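Local coordinates for probable brix-domain ribosomal biogenesis protein (Methanothermobacter thermautotrophicus, PDB 1W94), which probably takes part in ribosome biogenesis, probably by binding ribosomal RNA, as an archaeal Imp4-like, single Brix-domain protein, at residues A[3-8]-A[28-33]; A[47-52]-A[59-64]. All blocks are in the same frame, centred on the assembly; numbering follows the deposited sequence.

Contact 1: residues A[3-8]-A[28-33]; sequences LLTTSR and RYINRG
Arg32 makes the closest side-chain contact between residues 3-8 and 28-33. Its chain bends at chi2 (62°), passes across Thr5 and runs along Thr6 in the opposite direction, so that NH1 donates to Thr6 O at 2.8 Å. That oxygen lies near the guanidinium plane, whereas NH1 sits above the plane of the carbonyl; Arg8 CG rests over one guanidinium face. Thr5, with OG1 anti to its backbone N (chi1 -160°), donates to Ile30 O at 2.9 Å. A water bridges the segments, donating to Thr6 OG1 and accepting from Arg32 N; Thr6 OG1 itself donates to Ser7 O. Behind these bonds the backbones pair as parallel strands: Leu4 N reaches Arg28 O at 2.8 Å and Ile30 N reaches Leu4 O at 3.1 Å, both nearly along the C=O axes. Leu3 crosses Ile30 at about a right angle, CD2 to CG1 3.7 Å, while Leu4 CD1 meets the Tyr29 ring at its edge. Helix 12-25 connects the two strands in a beta-alpha-beta unit, and Met35 O takes the Arg32 NE bond. An alanine at Arg32 would remove the guanidinium bonds to Thr6 O and Met35 O and would probably loosen the hold of residues 30-33 on strand 3-6. Beyond the short strand pairing, the Thr5 hydroxyl and the Arg32 guanidinium thus take over from backbone N-H groups in bridging the two segments.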
ATOM      1  N   LEU A   3      -9.910   1.480   4.731  1.00 31.56           N
ATOM      2  CA  LEU A   3      -9.395   1.032   6.030  1.00 30.52           C
ATOM      3  C   LEU A   3      -8.263   0.017   5.787  1.00 29.93           C
ATOM      4  O   LEU A   3      -8.414  -0.912   4.993  1.00 30.25           O
ATOM      5  CB  LEU A   3     -10.499   0.413   6.903  1.00 30.10           C
ATOM      6  CG  LEU A   3     -10.153  -0.194   8.295  1.00 31.32           C
ATOM      7  CD1 LEU A   3     -11.341  -0.194   9.235  1.00 33.08           C
ATOM      8  CD2 LEU A   3      -9.689  -1.614   8.165  1.00 33.77           C
ATOM      9  N   LEU A   4      -7.154   0.185   6.487  1.00 28.20           N
ATOM     10  CA  LEU A   4      -6.081  -0.775   6.436  1.00 27.87           C
ATOM     11  C   LEU A   4      -5.961  -1.475   7.792  1.00 27.61           C
ATOM     12  O   LEU A   4      -6.077  -0.848   8.847  1.00 27.38           O
ATOM     13  CB  LEU A   4      -4.770  -0.061   6.116  1.00 27.55           C
ATOM     14  CG  LEU A   4      -3.370  -0.674   5.989  1.00 30.38           C
ATOM     15  CD1 LEU A   4      -2.945  -1.541   7.120  1.00 34.32           C
ATOM     16  CD2 LEU A   4      -3.193  -1.390   4.700  1.00 32.98           C
ATOM     17  N   THR A   5      -5.662  -2.771   7.724  1.00 27.33           N
ATOM     18  CA  THR A   5      -5.342  -3.603   8.872  1.00 26.62           C
ATOM     19  C   THR A   5      -4.334  -4.675   8.425  1.00 27.06           C
ATOM     20  O   THR A   5      -3.912  -4.709   7.258  1.00 25.25           O
ATOM     21  CB  THR A   5      -6.626  -4.226   9.487  1.00 27.03           C
ATOM     22  OG1 THR A   5      -6.373  -4.638  10.835  1.00 26.55           O
ATOM     23  CG2 THR A   5      -7.154  -5.423   8.649  1.00 26.30           C
ATOM     24  N   THR A   6      -3.934  -5.513   9.375  1.00 27.47           N
ATOM     25  CA  THR A   6      -2.995  -6.601   9.140  1.00 28.33           C
ATOM     26  C   THR A   6      -3.688  -7.950   9.341  1.00 28.13           C
ATOM     27  O   THR A   6      -4.833  -8.011   9.778  1.00 29.15           O
ATOM     28  CB  THR A   6      -1.817  -6.563  10.163  1.00 28.73           C
ATOM     29  OG1 THR A   6      -2.318  -6.793  11.499  1.00 28.74           O
ATOM     30  CG2 THR A   6      -1.064  -5.231  10.105  1.00 29.17           C
ATOM     31  N   SER A   7      -2.979  -9.024   9.018  1.00 28.30           N
ATOM     32  CA  SER A   7      -3.329 -10.359   9.443  1.00 29.28           C
ATOM     33  C   SER A   7      -3.264 -10.445  10.993  1.00 29.10           C
ATOM     34  O   SER A   7      -2.675  -9.581  11.644  1.00 28.47           O
ATOM     35  CB  SER A   7      -2.350 -11.346   8.809  1.00 29.63           C
ATOM     36  OG  SER A   7      -1.004 -10.896   8.928  1.00 30.88           O
ATOM     37  N   ARG A   8      -3.892 -11.459  11.579  1.00 30.04           N
ATOM     38  CA  ARG A   8      -3.860 -11.625  13.033  1.00 30.11           C
ATOM     39  C   ARG A   8      -2.451 -11.939  13.554  1.00 30.36           C
ATOM     40  O   ARG A   8      -1.691 -12.646  12.899  1.00 30.95           O
ATOM     41  CB  ARG A   8      -4.852 -12.691  13.462  1.00 30.21           C
ATOM     42  CG  ARG A   8      -6.309 -12.176  13.427  1.00 32.52           C
ATOM     43  CD  ARG A   8      -7.284 -13.262  13.802  1.00 34.69           C
ATOM     44  NE  ARG A   8      -7.580 -14.160  12.693  1.00 38.21           N
ATOM     45  CZ  ARG A   8      -7.075 -15.380  12.562  1.00 41.06           C
ATOM     46  NH1 ARG A   8      -6.237 -15.874  13.478  1.00 43.29           N
ATOM     47  NH2 ARG A   8      -7.406 -16.114  11.507  1.00 41.52           N
ATOM     48  N   ARG A  28      -7.538   4.961   7.019  1.00 30.56           N
ATOM     49  CA  ARG A  28      -7.699   4.702   8.458  1.00 31.78           C
ATOM     50  C   ARG A  28      -7.079   3.356   8.879  1.00 31.79           C
ATOM     51  O   ARG A  28      -7.352   2.324   8.261  1.00 32.05           O
ATOM     52  CB  ARG A  28      -9.169   4.745   8.845  1.00 32.09           C
ATOM     53  CG  ARG A  28      -9.436   4.128  10.200  1.00 33.69           C
ATOM     54  CD  ARG A  28     -10.730   4.654  10.771  1.00 38.33           C
ATOM     55  NE  ARG A  28     -11.904   3.993  10.215  1.00 38.49           N
ATOM     56  CZ  ARG A  28     -12.610   3.062  10.858  1.00 41.36           C
ATOM     57  NH1 ARG A  28     -12.237   2.661  12.078  1.00 38.59           N
ATOM     58  NH2 ARG A  28     -13.685   2.522  10.271  1.00 38.79           N
ATOM     59  N   TYR A  29      -6.238   3.368   9.919  1.00 31.85           N
ATOM     60  CA  TYR A  29      -5.611   2.129  10.411  1.00 31.67           C
ATOM     61  C   TYR A  29      -6.283   1.598  11.673  1.00 31.75           C
ATOM     62  O   TYR A  29      -6.514   2.355  12.621  1.00 31.87           O
ATOM     63  CB  TYR A  29      -4.131   2.343  10.703  1.00 32.44           C
ATOM     64  CG  TYR A  29      -3.438   1.124  11.266  1.00 32.99           C
ATOM     65  CD1 TYR A  29      -3.003   0.103  10.411  1.00 31.42           C
ATOM     66  CD2 TYR A  29      -3.225   0.984  12.640  1.00 33.11           C
ATOM     67  CE1 TYR A  29      -2.367  -1.020  10.893  1.00 30.86           C
ATOM     68  CE2 TYR A  29      -2.593  -0.156  13.144  1.00 35.48           C
ATOM     69  CZ  TYR A  29      -2.157  -1.149  12.242  1.00 33.82           C
ATOM     70  OH  TYR A  29      -1.532  -2.278  12.692  1.00 35.88           O
ATOM     71  N   ILE A  30      -6.569   0.295  11.707  1.00 30.98           N
ATOM     72  CA  ILE A  30      -7.047  -0.341  12.950  1.00 30.59           C
ATOM     73  C   ILE A  30      -6.230  -1.578  13.305  1.00 29.69           C
ATOM     74  O   ILE A  30      -5.822  -2.327  12.420  1.00 28.76           O
ATOM     75  CB  ILE A  30      -8.546  -0.736  12.877  1.00 31.06           C
ATOM     76  CG1 ILE A  30      -8.793  -1.737  11.749  1.00 32.38           C
ATOM     77  CG2 ILE A  30      -9.430   0.528  12.737  1.00 32.44           C
ATOM     78  CD1 ILE A  30     -10.060  -2.574  11.906  1.00 37.46           C
ATOM     79  N   ASN A  31      -6.021  -1.808  14.601  1.00 28.67           N
ATOM     80  CA  ASN A  31      -5.356  -3.030  15.034  1.00 28.17           C
ATOM     81  C   ASN A  31      -6.287  -4.194  14.743  1.00 26.57           C
ATOM     82  O   ASN A  31      -7.517  -4.132  14.985  1.00 25.37           O
ATOM     83  CB  ASN A  31      -4.966  -2.991  16.536  1.00 28.99           C
ATOM     84  CG  ASN A  31      -3.859  -1.949  16.840  1.00 31.68           C
ATOM     85  OD1 ASN A  31      -2.769  -1.972  16.249  1.00 33.95           O
ATOM     86  ND2 ASN A  31      -4.134  -1.056  17.789  1.00 36.97           N
ATOM     87  N   ARG A  32      -5.705  -5.273  14.264  1.00 25.16           N
ATOM     88  CA  ARG A  32      -6.519  -6.380  13.822  1.00 24.52           C
ATOM     89  C   ARG A  32      -7.129  -7.101  15.008  1.00 23.98           C
ATOM     90  O   ARG A  32      -8.257  -7.613  14.923  1.00 23.97           O
ATOM     91  CB  ARG A  32      -5.702  -7.319  12.942  1.00 24.62           C
ATOM     92  CG  ARG A  32      -6.447  -8.585  12.454  1.00 24.44           C
ATOM     93  CD  ARG A  32      -7.646  -8.254  11.576  1.00 22.38           C
ATOM     94  NE  ARG A  32      -8.323  -9.465  11.095  1.00 23.57           N
ATOM     95  CZ  ARG A  32      -8.004 -10.129   9.989  1.00 26.04           C
ATOM     96  NH1 ARG A  32      -6.996  -9.707   9.217  1.00 24.87           N
ATOM     97  NH2 ARG A  32      -8.702 -11.212   9.639  1.00 24.25           N
ATOM     98  N   GLY A  33      -6.396  -7.118  16.122  1.00 23.36           N
ATOM     99  CA  GLY A  33      -6.769  -7.909  17.284  1.00 23.12           C
ATOM    100  C   GLY A  33      -7.108  -9.336  16.869  1.00 23.03           C
ATOM    101  O   GLY A  33      -6.318 -10.002  16.197  1.00 22.39           O
TER
HETATM  102  O   HOH W   1      -3.031  -5.150  13.403  1.00 29.83           O

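Contact 2: residues A[47-52]-A[59-64]; sequences PVAVVS and ARITFL
Strands 48-52 and 59-64 run antiparallel, their axes 4.5 Å apart at the closest point, and their side chains fill the two sheet faces in different ways. On the face of Ala49, Val51, Ile61 and Phe63, the small Ala49 leaves room for larger neighbours on the partner strand. Its CB meets Ile61 CG2 at 3.8 Å and Phe63 CD2 at 4.0 Å, so that the methyl faces the notch between the branched chain and the ring. Ile61 divides its branches: CG2, anti to the backbone N, goes to Ala49, while CG1 lies beside Val51 CG2. On the other face Leu64 is the main bump. Its CD2 leans into the groove between Val48 and Val50, 3.8 Å from Val48 CG2 and 4.0 Å from Val50 CG2. Val48, whose chi1 (-7°) is nearly eclipsed, lies side by side with Leu64, pointing the same way. Farther along this face the filling turns polar: a water sits among Val50 O, Ser52 OG and Thr62 OG1, donating to the carbonyl at 2.9 Å. Ser52 OG also packs against Arg60 CB, before the arginine chain leads away. The hydrogen-bonded pairs Val48-Leu64 and Val50-Thr62 keep the register, until Ser52 O accepts from both Ala59 N (2.9 Å) and Arg60 N (3.2 Å). This is a classic beta bulge, a little before the strands reach the hairpin turn. Helix 12-25 packs on Val51 and Ile61 through Phe17, Ser18 and Leu21, whereas Val40 and Leu41 of helix 37-44 meet Val48 on the other face. Strand 70-80 continues the sheet beyond 59-64, its Tyr73 receiving Arg60 in a cation-pi contact.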
ATOM      1  N   PRO A  47     -14.337  -0.031   1.600  1.00 26.72           N
ATOM      2  CA  PRO A  47     -13.211  -0.874   1.177  1.00 26.16           C
ATOM      3  C   PRO A  47     -12.112  -1.058   2.232  1.00 25.53           C
ATOM      4  O   PRO A  47     -11.816  -0.142   3.006  1.00 24.66           O
ATOM      5  CB  PRO A  47     -12.588  -0.125  -0.011  1.00 25.71           C
ATOM      6  CG  PRO A  47     -13.384   1.107  -0.230  1.00 27.30           C
ATOM      7  CD  PRO A  47     -14.565   1.131   0.720  1.00 26.25           C
ATOM      8  N   VAL A  48     -11.513  -2.243   2.233  1.00 24.82           N
ATOM      9  CA  VAL A  48     -10.367  -2.530   3.098  1.00 25.93           C
ATOM     10  C   VAL A  48      -9.169  -3.140   2.359  1.00 25.55           C
ATOM     11  O   VAL A  48      -9.340  -3.832   1.337  1.00 24.62           O
ATOM     12  CB  VAL A  48     -10.758  -3.333   4.396  1.00 27.48           C
ATOM     13  CG1 VAL A  48     -12.271  -3.496   4.580  1.00 26.84           C
ATOM     14  CG2 VAL A  48     -10.005  -4.685   4.557  1.00 28.67           C
ATOM     15  N   ALA A  49      -7.970  -2.862   2.880  1.00 25.98           N
ATOM     16  CA  ALA A  49      -6.739  -3.556   2.519  1.00 26.03           C
ATOM     17  C   ALA A  49      -6.209  -4.266   3.775  1.00 26.72           C
ATOM     18  O   ALA A  49      -6.228  -3.687   4.896  1.00 26.27           O
ATOM     19  CB  ALA A  49      -5.670  -2.565   2.013  1.00 27.34           C
ATOM     20  N   VAL A  50      -5.745  -5.503   3.576  1.00 25.58           N
ATOM     21  CA  VAL A  50      -5.149  -6.314   4.630  1.00 26.70           C
ATOM     22  C   VAL A  50      -3.680  -6.602   4.252  1.00 26.94           C
ATOM     23  O   VAL A  50      -3.406  -7.187   3.206  1.00 26.60           O
ATOM     24  CB  VAL A  50      -5.923  -7.642   4.846  1.00 26.44           C
ATOM     25  CG1 VAL A  50      -5.380  -8.384   6.048  1.00 28.44           C
ATOM     26  CG2 VAL A  50      -7.395  -7.368   5.062  1.00 25.23           C
ATOM     27  N   VAL A  51      -2.748  -6.164   5.099  1.00 26.83           N
ATOM     28  CA  VAL A  51      -1.360  -6.559   4.933  1.00 27.51           C
ATOM     29  C   VAL A  51      -1.170  -7.874   5.667  1.00 27.72           C
ATOM     30  O   VAL A  51      -1.259  -7.921   6.906  1.00 27.95           O
ATOM     31  CB  VAL A  51      -0.358  -5.511   5.474  1.00 27.53           C
ATOM     32  CG1 VAL A  51       1.123  -5.975   5.181  1.00 28.23           C
ATOM     33  CG2 VAL A  51      -0.660  -4.091   4.903  1.00 29.43           C
ATOM     34  N   SER A  52      -0.907  -8.935   4.921  1.00 28.18           N
ATOM     35  CA  SER A  52      -0.551 -10.212   5.540  1.00 29.85           C
ATOM     36  C   SER A  52       0.951 -10.514   5.426  1.00 30.45           C
ATOM     37  O   SER A  52       1.657  -9.899   4.613  1.00 29.12           O
ATOM     38  CB  SER A  52      -1.414 -11.380   4.989  1.00 29.93           C
ATOM     39  OG  SER A  52      -1.380 -11.416   3.573  1.00 31.60           O
ATOM     40  N   ALA A  59       4.167  -9.403   3.235  1.00 27.43           N
ATOM     41  CA  ALA A  59       4.413 -10.135   2.001  1.00 27.33           C
ATOM     42  C   ALA A  59       3.294  -9.923   0.974  1.00 27.86           C
ATOM     43  O   ALA A  59       3.492 -10.113  -0.233  1.00 27.64           O
ATOM     44  CB  ALA A  59       4.554 -11.623   2.315  1.00 27.41           C
ATOM     45  N   ARG A  60       2.107  -9.577   1.458  1.00 27.70           N
ATOM     46  CA  ARG A  60       0.943  -9.428   0.569  1.00 27.62           C
ATOM     47  C   ARG A  60      -0.000  -8.346   1.102  1.00 27.56           C
ATOM     48  O   ARG A  60      -0.199  -8.229   2.321  1.00 27.30           O
ATOM     49  CB  ARG A  60       0.188 -10.759   0.449  1.00 26.43           C
ATOM     50  CG  ARG A  60      -1.055 -10.707  -0.403  1.00 25.93           C
ATOM     51  CD  ARG A  60      -1.886 -12.017  -0.238  1.00 29.14           C
ATOM     52  NE  ARG A  60      -1.221 -13.191  -0.801  1.00 33.30           N
ATOM     53  CZ  ARG A  60      -1.765 -14.033  -1.691  1.00 38.07           C
ATOM     54  NH1 ARG A  60      -3.014 -13.850  -2.150  1.00 34.34           N
ATOM     55  NH2 ARG A  60      -1.046 -15.069  -2.129  1.00 38.46           N
ATOM     56  N   ILE A  61      -0.516  -7.535   0.185  1.00 25.84           N
ATOM     57  CA  ILE A  61      -1.656  -6.672   0.479  1.00 27.33           C
ATOM     58  C   ILE A  61      -2.849  -7.125  -0.336  1.00 25.90           C
ATOM     59  O   ILE A  61      -2.792  -7.171  -1.558  1.00 26.31           O
ATOM     60  CB  ILE A  61      -1.402  -5.188   0.195  1.00 27.07           C
ATOM     61  CG1 ILE A  61      -0.081  -4.755   0.836  1.00 29.19           C
ATOM     62  CG2 ILE A  61      -2.586  -4.305   0.750  1.00 24.87           C
ATOM     63  CD1 ILE A  61       0.248  -3.241   0.625  1.00 31.17           C
ATOM     64  N   THR A  62      -3.916  -7.480   0.361  1.00 25.34           N
ATOM     65  CA  THR A  62      -5.149  -7.908  -0.283  1.00 25.89           C
ATOM     66  C   THR A  62      -6.189  -6.812  -0.239  1.00 25.19           C
ATOM     67  O   THR A  62      -6.413  -6.231   0.812  1.00 25.03           O
ATOM     68  CB  THR A  62      -5.642  -9.181   0.417  1.00 26.67           C
ATOM     69  OG1 THR A  62      -4.651 -10.195   0.205  1.00 28.60           O
ATOM     70  CG2 THR A  62      -7.005  -9.640  -0.093  1.00 24.05           C
ATOM     71  N   PHE A  63      -6.826  -6.526  -1.364  1.00 24.51           N
ATOM     72  CA  PHE A  63      -7.803  -5.448  -1.393  1.00 26.80           C
ATOM     73  C   PHE A  63      -9.228  -5.988  -1.508  1.00 27.38           C
ATOM     74  O   PHE A  63      -9.529  -6.763  -2.407  1.00 27.75           O
ATOM     75  CB  PHE A  63      -7.510  -4.465  -2.550  1.00 26.25           C
ATOM     76  CG  PHE A  63      -6.152  -3.848  -2.473  1.00 25.14           C
ATOM     77  CD1 PHE A  63      -5.030  -4.538  -2.929  1.00 26.64           C
ATOM     78  CD2 PHE A  63      -5.995  -2.567  -1.949  1.00 27.33           C
ATOM     79  CE1 PHE A  63      -3.748  -3.963  -2.842  1.00 20.67           C
ATOM     80  CE2 PHE A  63      -4.736  -1.977  -1.858  1.00 24.59           C
ATOM     81  CZ  PHE A  63      -3.624  -2.660  -2.318  1.00 24.16           C
ATOM     82  N   LEU A  64     -10.092  -5.554  -0.601  1.00 27.67           N
ATOM     83  CA  LEU A  64     -11.496  -5.946  -0.604  1.00 28.17           C
ATOM     84  C   LEU A  64     -12.419  -4.779  -0.860  1.00 28.58           C
ATOM     85  O   LEU A  64     -12.136  -3.665  -0.430  1.00 28.30           O
ATOM     86  CB  LEU A  64     -11.903  -6.546   0.747  1.00 28.18           C
ATOM     87  CG  LEU A  64     -11.316  -7.862   1.264  1.00 29.01           C
ATOM     88  CD1 LEU A  64     -11.063  -8.915   0.180  1.00 27.66           C
ATOM     89  CD2 LEU A  64     -10.096  -7.597   2.082  1.00 33.60           C
TER
HETATM   90  O   HOH W   2      -3.191  -9.948   2.472  1.00 22.17           O

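Contacts 1 and 2 are successive pairings in one mixed sheet, their centres 9 Å apart. Strand 3-6 joins them, with strand 28-29 along one edge and strand 48-54 along the other; probable backbone hydrogen bonds link Leu3 O to Ala49 N and Thr5 O to Val51 N, both at 2.9 Å. The order across this part of the sheet is therefore 28-29, 3-6, 48-54, 57-64: parallel up to 48-54, then antiparallel through the hairpin. Both contacts share the same helical cover, since helix 12-25 touches Leu4 and Val51 on one face and helix 37-44 touches Leu3 and Val48 on the other. Arg32 also reaches Val50, tying the loop of contact 1 to contact 2.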